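Local atomic coordinates of putative laminarinase (Phanerochaete chrysosporium, PDB entry 2W39), a protein that probably hydrolyses O-glycosidic bonds of beta-glucans such as laminarin and lichenin, as an extracellular glycoside hydrolase of family 16. Residues V34-A37 with T38-K42; L132-G135 with A136-M140; A258-A261 with S262-N265; S272-D275 with Y276-N280. All coordinates share one frame; numbering follows the deposited sequence.

Interaction 1: V34-A37 with T38-K42; sequences VDQA and TALAK
An N-cap reinforced by a hydrophobic staple starts the short helix 36-41, with D35 and T38 forming the cap and V34 and A39 the staple. D35 lies just before the first helical turn, and its carboxylate reaches back over that turn to T38 N. D35 OD2 accepts two bonds from one residue, T38. T38 N donates to D35 OD2 at 2.9 Å and T38 OG1 donates to D35 OD2 at 2.8 Å, the two donors arriving from opposite faces of the carboxylate plane. The hydroxyl comes in on the syn side, well out of that plane. This double grip should fix the rotation of the carboxylate, and its negative charge would probably interact favourably with the partial positive charge at the helix start. With T38 CG2 anti to the backbone N (chi1 of OG1 -58°), the methyl is left to meet V34 CB at 3.7 Å, so the T38 side chain serves the polar cap with its hydroxyl and the apolar contact with its methyl.

V34 CG2 packs against A39 CB at 3.8 Å, and both residues lean on V72, so the start of the helix packs against strand 69-76. The first regular turn follows, with A39 N bonded to D35 O at 2.8 Å and L40 N to Q36 O at 2.9 Å. The amide of Q36 is hydrogen-bonded through NE2 to L15 O and through OE1 to H20 ND1. Its aliphatic part runs side by side with L40, Q36 CG lying 4.1 Å from L40 CD1.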
loop_
_atom_site.group_PDB
_atom_site.type_symbol
_atom_site.label_atom_id
_atom_site.label_comp_id
_atom_site.label_asym_id
_atom_site.label_seq_id
_atom_site.Cartn_x
_atom_site.Cartn_y
_atom_site.Cartn_z
ATOM N N VAL A 34 -0.367 -8.994 -14.776
ATOM C CA VAL A 34 -1.123 -9.025 -16.023
ATOM C C VAL A 34 -1.740 -7.679 -16.340
ATOM O O VAL A 34 -1.937 -6.844 -15.458
ATOM C CB VAL A 34 -2.188 -10.141 -16.004
ATOM C CG1 VAL A 34 -1.513 -11.506 -15.823
ATOM C CG2 VAL A 34 -3.243 -9.896 -14.933
ATOM N N ASP A 35 -2.021 -7.449 -17.616
ATOM C CA ASP A 35 -2.677 -6.225 -18.027
ATOM C C ASP A 35 -4.169 -6.237 -17.687
ATOM O O ASP A 35 -4.701 -7.217 -17.174
ATOM C CB ASP A 35 -2.389 -5.881 -19.511
ATOM C CG ASP A 35 -3.235 -6.639 -20.501
ATOM O OD1 ASP A 35 -3.157 -6.258 -21.690
ATOM O OD2 ASP A 35 -3.931 -7.602 -20.147
ATOM N N GLN A 36 -4.840 -5.129 -17.959
ATOM C CA GLN A 36 -6.217 -4.994 -17.556
ATOM C C GLN A 36 -7.140 -6.011 -18.231
ATOM O O GLN A 36 -7.978 -6.624 -17.568
ATOM C CB GLN A 36 -6.661 -3.579 -17.864
ATOM C CG GLN A 36 -8.032 -3.265 -17.431
ATOM C CD GLN A 36 -8.159 -1.785 -17.120
ATOM O OE1 GLN A 36 -7.244 -1.150 -16.564
ATOM N NE2 GLN A 36 -9.290 -1.223 -17.484
ATOM N N ALA A 37 -6.998 -6.176 -19.550
ATOM C CA ALA A 37 -7.860 -7.110 -20.275
ATOM C C ALA A 37 -7.673 -8.518 -19.709
ATOM O O ALA A 37 -8.638 -9.252 -19.483
ATOM C CB ALA A 37 -7.548 -7.087 -21.775
ATOM N N THR A 38 -6.425 -8.897 -19.458
ATOM C CA THR A 38 -6.132 -10.231 -18.949
ATOM C C THR A 38 -6.680 -10.401 -17.535
ATOM O O THR A 38 -7.290 -11.428 -17.218
ATOM C CB THR A 38 -4.631 -10.500 -19.003
ATOM O OG1 THR A 38 -4.177 -10.350 -20.354
ATOM C CG2 THR A 38 -4.301 -11.907 -18.535
ATOM N N ALA A 39 -6.492 -9.380 -16.703
ATOM C CA ALA A 39 -7.019 -9.426 -15.332
ATOM C C ALA A 39 -8.529 -9.608 -15.305
ATOM O O ALA A 39 -9.053 -10.399 -14.519
ATOM C CB ALA A 39 -6.641 -8.166 -14.575
ATOM N N LEU A 40 -9.227 -8.865 -16.163
ATOM C CA LEU A 40 -10.676 -8.978 -16.212
ATOM C C LEU A 40 -11.120 -10.354 -16.704
ATOM O O LEU A 40 -12.015 -10.965 -16.123
ATOM C CB LEU A 40 -11.272 -7.856 -17.057
ATOM C CG LEU A 40 -11.179 -6.463 -16.425
ATOM C CD1 LEU A 40 -11.519 -5.393 -17.451
ATOM C CD2 LEU A 40 -12.087 -6.327 -15.197
ATOM N N ALA A 41 -10.458 -10.848 -17.748
ATOM C CA ALA A 41 -10.825 -12.144 -18.333
ATOM C C ALA A 41 -10.599 -13.273 -17.333
ATOM O O ALA A 41 -11.323 -14.278 -17.347
ATOM C CB ALA A 41 -10.020 -12.399 -19.587
ATOM N N LYS A 42 -9.577 -13.132 -16.492
ATOM C CA LYS A 42 -9.211 -14.167 -15.534
ATOM C C LYS A 42 -9.834 -13.929 -14.152
ATOM O O LYS A 42 -9.573 -14.676 -13.204
ATOM C CB LYS A 42 -7.694 -14.306 -15.461
ATOM C CG LYS A 42 -7.120 -14.822 -16.780
ATOM C CD LYS A 42 -5.670 -15.255 -16.683
ATOM C CE LYS A 42 -5.203 -15.912 -17.994
ATOM N NZ LYS A 42 -5.875 -17.227 -18.266
#

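Interaction 2: L132-G135 with A136-M140. With LGC (D-glucono-1,5-lactone), chain D; BGC (beta-D-glucopyranose), chain B.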
loop_
_atom_site.group_PDB
_atom_site.type_symbol
_atom_site.label_atom_id
_atom_site.label_comp_id
_atom_site.label_asym_id
_atom_site.label_seq_id
_atom_site.Cartn_x
_atom_site.Cartn_y
_atom_site.Cartn_z
ATOM N N LEU A 132 8.710 6.375 4.013
ATOM C CA LEU A 132 9.145 7.173 2.863
ATOM C C LEU A 132 10.462 6.647 2.328
ATOM O O LEU A 132 11.341 6.228 3.100
ATOM C CB LEU A 132 9.352 8.649 3.208
ATOM C CG LEU A 132 8.233 9.359 3.957
ATOM C CD1 LEU A 132 8.550 10.833 4.073
ATOM C CD2 LEU A 132 6.871 9.158 3.313
ATOM N N HIS A 133 10.608 6.697 1.010
ATOM C CA HIS A 133 11.886 6.421 0.343
ATOM C C HIS A 133 12.192 7.628 -0.523
ATOM O O HIS A 133 11.349 8.050 -1.314
ATOM C CB HIS A 133 11.780 5.194 -0.569
ATOM C CG HIS A 133 11.324 3.946 0.113
ATOM N ND1 HIS A 133 12.120 2.831 0.238
ATOM C CD2 HIS A 133 10.132 3.616 0.666
ATOM C CE1 HIS A 133 11.447 1.874 0.856
ATOM N NE2 HIS A 133 10.240 2.328 1.132
ATOM N N THR A 134 13.395 8.182 -0.362
ATOM C CA THR A 134 13.783 9.404 -1.052
ATOM C C THR A 134 15.229 9.293 -1.514
ATOM O O THR A 134 15.935 8.321 -1.208
ATOM C CB THR A 134 13.663 10.644 -0.128
ATOM O OG1 THR A 134 14.635 10.546 0.922
ATOM C CG2 THR A 134 12.274 10.777 0.478
ATOM N N GLY A 135 15.667 10.324 -2.218
ATOM C CA GLY A 135 17.099 10.574 -2.406
ATOM C C GLY A 135 17.741 11.253 -1.205
ATOM O O GLY A 135 17.198 11.292 -0.093
ATOM N N ALA A 136 18.928 11.801 -1.440
ATOM C CA ALA A 136 19.797 12.287 -0.382
ATOM C C ALA A 136 19.215 13.410 0.454
ATOM O O ALA A 136 18.409 14.218 -0.035
ATOM C CB ALA A 136 21.127 12.729 -0.975
ATOM N N ASN A 137 19.640 13.444 1.713
ATOM C CA ASN A 137 19.343 14.538 2.629
ATOM C C ASN A 137 17.859 14.616 2.960
ATOM O O ASN A 137 17.178 15.602 2.654
ATOM C CB ASN A 137 19.888 15.878 2.104
ATOM C CG ASN A 137 19.830 16.974 3.142
ATOM O OD1 ASN A 137 19.953 16.715 4.336
ATOM N ND2 ASN A 137 19.633 18.206 2.693
ATOM N N CYS A 138 17.361 13.544 3.568
ATOM C CA CYS A 138 16.009 13.505 4.072
ATOM C C CYS A 138 15.987 12.537 5.245
ATOM O O CYS A 138 16.069 11.323 5.060
ATOM C CB CYS A 138 15.036 13.084 2.969
ATOM S SG CYS A 138 13.319 12.979 3.512
ATOM N N ALA A 139 15.841 13.081 6.449
ATOM C CA ALA A 139 15.781 12.297 7.675
ATOM C C ALA A 139 14.609 12.789 8.526
ATOM O O ALA A 139 13.998 13.819 8.203
ATOM C CB ALA A 139 17.101 12.374 8.453
ATOM N N MET A 140 14.336 12.057 9.612
ATOM C CA MET A 140 13.210 12.327 10.489
ATOM C C MET A 140 13.714 12.484 11.920
ATOM O O MET A 140 14.663 11.803 12.329
ATOM C CB MET A 140 12.194 11.182 10.419
ATOM C CG MET A 140 11.528 11.057 9.055
ATOM S SD MET A 140 10.523 12.526 8.702
ATOM C CE MET A 140 10.859 12.820 6.960
HETATM C C1 LGC D . 8.954 -0.199 -1.334
HETATM C C2 LGC D . 9.881 -0.275 -2.510
HETATM O O5 LGC D . 7.506 -0.370 -1.447
HETATM O O1 LGC D . 9.415 0.002 -0.221
HETATM O O2 LGC D . 10.706 0.904 -2.579
HETATM C C3 LGC D . 9.096 -0.496 -3.809
HETATM O O3 LGC D . 9.968 -1.022 -4.824
HETATM C C4 LGC D . 7.925 -1.446 -3.561
HETATM O O4 LGC D . 7.340 -1.879 -4.785
HETATM C C5 LGC D . 6.910 -0.688 -2.713
HETATM C C6 LGC D . 5.603 -1.428 -2.439
HETATM O O6 LGC D . 5.816 -2.717 -1.847
HETATM C C2 BGC B . 9.752 -0.542 -2.168
HETATM C C3 BGC B . 9.130 -0.515 -3.567
HETATM C C4 BGC B . 7.933 -1.451 -3.580
HETATM C C5 BGC B . 6.878 -0.824 -2.681
HETATM C C6 BGC B . 5.583 -1.625 -2.695
HETATM C C1 BGC B . 8.746 -0.590 -1.000
HETATM O O1 BGC B . 9.112 -1.655 -0.103
HETATM O O2 BGC B . 10.614 0.596 -2.007
HETATM O O3 BGC B . 10.095 -0.887 -4.568
HETATM O O4 BGC B . 7.423 -1.621 -4.902
HETATM O O5 BGC B . 7.347 -0.735 -1.325
HETATM O O6 BGC B . 5.695 -2.738 -1.799
#
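T134 OG1, which lies 3.3 Å from C138 CB, donates to G135 O at 2.9 Å. The acceptor is met in the carbonyl plane, on a lone pair. With chi1 at 67°, OG1 of T134 stands between the backbone N and the carbonyl carbon, and there one hydroxyl both closes this short bond and meets the residue returning on the far side of the turn. The methyl branch takes the sulfur: T134 CG2 is 3.9 Å from C138 SG, which is itself bound to C236 in a disulfide. L132 and M140 cross at about a right angle, L132 CD1 meeting M140 CE at 4.2 Å, because the methionine chain bends to bring its terminal methyl back toward the strand.

H133, by contrast, faces the other way, into the sugar pocket, where lactone and glucose are modelled in overlapping positions. The lactone O1 approaches H133 NE2 to 2.8 Å, while its O2 lies over one ring face, toward the rim. N162 OD1 accepts from H133 ND1, and D117 OD2 is a weak partner of NE2, so the ring is steered from two sides. Replacing this histidine by alanine is likely to leave N162 OD1 without its donor and this wall of the pocket open beside the sugar.

The whole turn joins strand 129-133, which is flanked by strands 115-120 and 165-168, to the weakly bonded strand 138-139 paired antiparallel with 235-236; F231 of strand 229-232 packs on both L132 and M140.

Interaction 3: A258-A261 with S262-N265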
loop_
_atom_site.group_PDB
_atom_site.type_symbol
_atom_site.label_atom_id
_atom_site.label_comp_id
_atom_site.label_asym_id
_atom_site.label_seq_id
_atom_site.Cartn_x
_atom_site.Cartn_y
_atom_site.Cartn_z
ATOM N N ALA A 258 9.667 -10.072 1.049
ATOM C CA ALA A 258 8.894 -11.231 1.528
ATOM C C ALA A 258 9.577 -12.573 1.303
ATOM O O ALA A 258 9.348 -13.522 2.056
ATOM C CB ALA A 258 7.497 -11.245 0.909
ATOM N N GLY A 259 10.405 -12.647 0.260
ATOM C CA GLY A 259 11.009 -13.920 -0.136
ATOM C C GLY A 259 12.298 -14.296 0.562
ATOM O O GLY A 259 12.771 -15.426 0.405
ATOM N N GLN A 260 12.880 -13.372 1.322
ATOM C CA GLN A 260 14.103 -13.698 2.070
ATOM C C GLN A 260 13.808 -14.838 3.034
ATOM O O GLN A 260 12.842 -14.789 3.775
ATOM C CB GLN A 260 14.576 -12.499 2.868
ATOM C CG GLN A 260 15.131 -11.382 2.025
ATOM C CD GLN A 260 15.756 -10.294 2.861
ATOM O OE1 GLN A 260 16.644 -10.559 3.676
ATOM N NE2 GLN A 260 15.308 -9.058 2.667
ATOM N N ALA A 261 14.656 -15.860 3.041
ATOM C CA ALA A 261 14.392 -17.033 3.866
ATOM C C ALA A 261 14.208 -16.699 5.347
ATOM O O ALA A 261 13.283 -17.192 5.983
ATOM C CB ALA A 261 15.478 -18.070 3.681
ATOM N N SER A 262 15.054 -15.833 5.886
ATOM C CA SER A 262 14.951 -15.492 7.300
ATOM C C SER A 262 13.601 -14.856 7.628
ATOM O O SER A 262 13.032 -15.097 8.694
ATOM C CB SER A 262 16.113 -14.584 7.722
ATOM O OG SER A 262 16.032 -13.312 7.107
ATOM N N ILE A 263 13.091 -14.062 6.689
ATOM C CA ILE A 263 11.836 -13.341 6.851
ATOM C C ILE A 263 10.643 -14.288 6.639
ATOM O O ILE A 263 9.741 -14.346 7.462
ATOM C CB ILE A 263 11.814 -12.105 5.893
ATOM C CG1 ILE A 263 12.980 -11.173 6.254
ATOM C CG2 ILE A 263 10.470 -11.369 5.911
ATOM C CD1 ILE A 263 13.142 -9.958 5.362
ATOM N N PHE A 264 10.673 -15.051 5.550
ATOM C CA PHE A 264 9.604 -15.986 5.211
ATOM C C PHE A 264 9.498 -17.098 6.255
ATOM O O PHE A 264 8.425 -17.322 6.820
ATOM C CB PHE A 264 9.874 -16.547 3.813
ATOM C CG PHE A 264 8.821 -17.497 3.302
ATOM C CD1 PHE A 264 7.614 -17.012 2.788
ATOM C CD2 PHE A 264 9.059 -18.869 3.277
ATOM C CE1 PHE A 264 6.647 -17.888 2.285
ATOM C CE2 PHE A 264 8.106 -19.750 2.783
ATOM C CZ PHE A 264 6.891 -19.268 2.288
ATOM N N ASN A 265 10.604 -17.789 6.525
ATOM C CA ASN A 265 10.590 -18.831 7.549
ATOM C C ASN A 265 10.398 -18.265 8.949
ATOM O O ASN A 265 9.781 -18.915 9.796
ATOM C CB ASN A 265 11.848 -19.703 7.490
ATOM C CG ASN A 265 11.971 -20.471 6.186
ATOM O OD1 ASN A 265 10.985 -21.008 5.648
ATOM N ND2 ASN A 265 13.183 -20.532 5.664
HETATM O O HOH W 1 17.759 -12.500 5.202
#
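Between Q260 and F264 the chain turns from an extended N-cap (Q260 phi/psi -60/131°) straight into helix 261-266. Q260 O receives F264 N at 2.8 Å in an almost linear bond, 177° at the hydrogen, while I263 N adds a weak one to the same oxygen. A261 O takes N265 N at 2.8 Å, completing the opening turn.

The side chain of Q260 is the more instructive half. It lies across that of I263, whose CD1 rests 3.6 Å from Q260 CD, so an aliphatic tip covers the amide. The two amide ends are then held separately: NE2 by D256 O, and OE1 by a water 2.7 Å away that donates to it and also binds S262 OG. The water thus links the N-cap side chain to the first turn of the helix.

F264 CB lies 3.5 Å from A258 O, an oxygen that accepts a hydrogen bond from N123 ND2. Its ring swings away, CG being anti to the backbone N at chi1 -178°. That ring carries helix 261-266 onto helix 273-279, packing on C273 and Y276, while I263 leans on N123 and helix 255-258 lies just before the turn.

Interaction 4: S272-D275 with Y276-N280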
loop_
_atom_site.group_PDB
_atom_site.type_symbol
_atom_site.label_atom_id
_atom_site.label_comp_id
_atom_site.label_asym_id
_atom_site.label_seq_id
_atom_site.Cartn_x
_atom_site.Cartn_y
_atom_site.Cartn_z
ATOM N N SER A 272 10.644 -22.933 0.923
ATOM C CA SER A 272 11.031 -21.715 0.228
ATOM C C SER A 272 9.779 -20.987 -0.242
ATOM O O SER A 272 8.751 -21.597 -0.587
ATOM C CB SER A 272 11.976 -21.964 -0.962
ATOM O OG SER A 272 11.270 -22.175 -2.181
ATOM N N CYS A 273 9.879 -19.668 -0.282
ATOM C CA CYS A 273 8.746 -18.863 -0.703
ATOM C C CYS A 273 8.329 -19.204 -2.129
ATOM O O CYS A 273 7.130 -19.359 -2.405
ATOM C CB CYS A 273 9.084 -17.388 -0.548
ATOM S SG CYS A 273 7.670 -16.303 -0.818
ATOM N N VAL A 274 9.293 -19.359 -3.033
ATOM C CA VAL A 274 8.934 -19.590 -4.432
ATOM C C VAL A 274 8.214 -20.930 -4.595
ATOM O O VAL A 274 7.202 -21.021 -5.286
ATOM C CB VAL A 274 10.156 -19.479 -5.364
ATOM C CG1 VAL A 274 9.823 -19.944 -6.786
ATOM C CG2 VAL A 274 10.656 -18.045 -5.383
ATOM N N ASP A 275 8.734 -21.968 -3.953
ATOM C CA ASP A 275 8.097 -23.271 -4.027
ATOM C C ASP A 275 6.680 -23.241 -3.412
ATOM O O ASP A 275 5.761 -23.868 -3.941
ATOM C CB ASP A 275 9.004 -24.308 -3.365
ATOM C CG ASP A 275 8.559 -25.728 -3.620
ATOM O OD1 ASP A 275 8.408 -26.111 -4.797
ATOM O OD2 ASP A 275 8.406 -26.472 -2.629
ATOM N N TYR A 276 6.500 -22.493 -2.323
ATOM C CA TYR A 276 5.204 -22.355 -1.673
ATOM C C TYR A 276 4.206 -21.686 -2.613
ATOM O O TYR A 276 3.084 -22.160 -2.795
ATOM C CB TYR A 276 5.342 -21.567 -0.367
ATOM C CG TYR A 276 4.060 -21.528 0.427
ATOM C CD1 TYR A 276 3.760 -22.551 1.326
ATOM C CD2 TYR A 276 3.125 -20.502 0.249
ATOM C CE1 TYR A 276 2.577 -22.552 2.048
ATOM C CE2 TYR A 276 1.935 -20.503 0.963
ATOM C CZ TYR A 276 1.666 -21.521 1.857
ATOM O OH TYR A 276 0.482 -21.494 2.570
ATOM N N VAL A 277 4.639 -20.578 -3.208
ATOM C CA VAL A 277 3.788 -19.841 -4.140
ATOM C C VAL A 277 3.466 -20.676 -5.387
ATOM O O VAL A 277 2.336 -20.636 -5.876
ATOM C CB VAL A 277 4.441 -18.486 -4.488
ATOM C CG1 VAL A 277 3.722 -17.802 -5.668
ATOM C CG2 VAL A 277 4.435 -17.581 -3.258
ATOM N N ASN A 278 4.425 -21.456 -5.895
ATOM C CA ASN A 278 4.156 -22.293 -7.059
ATOM C C ASN A 278 3.086 -23.342 -6.773
ATOM O O ASN A 278 2.206 -23.596 -7.585
ATOM C CB ASN A 278 5.418 -23.054 -7.499
ATOM C CG ASN A 278 6.443 -22.184 -8.194
ATOM O OD1 ASN A 278 6.168 -21.046 -8.564
ATOM N ND2 ASN A 278 7.653 -22.734 -8.386
ATOM N N ASN A 279 3.190 -23.970 -5.607
ATOM C CA ASN A 279 2.545 -25.263 -5.389
ATOM C C ASN A 279 1.281 -25.250 -4.553
ATOM O O ASN A 279 0.626 -26.288 -4.425
ATOM C CB ASN A 279 3.584 -26.271 -4.902
ATOM C CG ASN A 279 4.629 -26.531 -5.968
ATOM O OD1 ASN A 279 5.828 -26.404 -5.736
ATOM N ND2 ASN A 279 4.165 -26.863 -7.163
ATOM N N ASN A 280 0.906 -24.077 -4.045
ATOM C CA ASN A 280 -0.247 -23.990 -3.150
ATOM C C ASN A 280 -1.289 -22.963 -3.598
ATOM O O ASN A 280 -1.580 -22.024 -2.863
ATOM C CB ASN A 280 0.223 -23.683 -1.726
ATOM C CG ASN A 280 1.124 -24.771 -1.181
ATOM O OD1 ASN A 280 0.650 -25.808 -0.698
ATOM N ND2 ASN A 280 2.426 -24.570 -1.297
HETATM O O HOH W 2 8.081 -25.537 -7.656
#
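C273 and V277 mark the tight side of helix 273-279, whereas S272, V274 and D275 make up its exposed one. On the tight side C273 SG lies 4.2 Å from V277 CG2, the sulfur being tied to C254 by a disulfide and V277 itself touching C254. V277 N bonds to C273 O at 2.9 Å, keeping the two side chains one turn apart on the buried flank. Y276 is partly covered as well, its side chain touching C96 and A283. At the far end N280 folds back: N280 ND2 donates to Y276 O at 2.9 Å, on a lone pair in the carbonyl plane, and lies above one face of the Y276 ring toward its rim.

The exposed side begins at S272, whose OG caps the helix by accepting from D275 N at 3.1 Å. V274 and N278 lie side by side, one turn apart, V274 CG1 being 3.9 Å from N278 ND2. N278 is itself buried, but its ND2 reaches a water at this margin, 2.9 Å away, that leads on to D275 OD1; D275 has two conformers, which makes the bridge less certain. N278 OD1, meanwhile, accepts from R30 NE. Shortened to an alanine, this position would probably leave that arginine nitrogen without its acceptor and the water without its donor, with a gap against L62.

The chemistry differs along the helix: S272 OG satisfies an amide at the start, R30 holds the N278 side chain, and R69 bonds to V277 O in the last turn, where its charge would probably be favourable.

The four local contacts are strung along the chain in order. Interactions 3 and 4 are true neighbours, with centres about 12 Å apart: F264 CE2 comes within 3.5 Å of C273 N and F264 CZ within 3.8 Å of Y276 CB. Interaction 2 supplies the pocket residue H133, whereas interaction 3 lies farther off, the side chain of A258 being about 9 Å from the lactone, and interaction 4 is more remote, with C273 about 14 Å away. Interaction 1 stands apart, on the opposite side of the chain's centre from interaction 2 and about 36 Å from it, centre to centre; its nearest sugar is the N-acetylglucosamine, about 9 Å from L40.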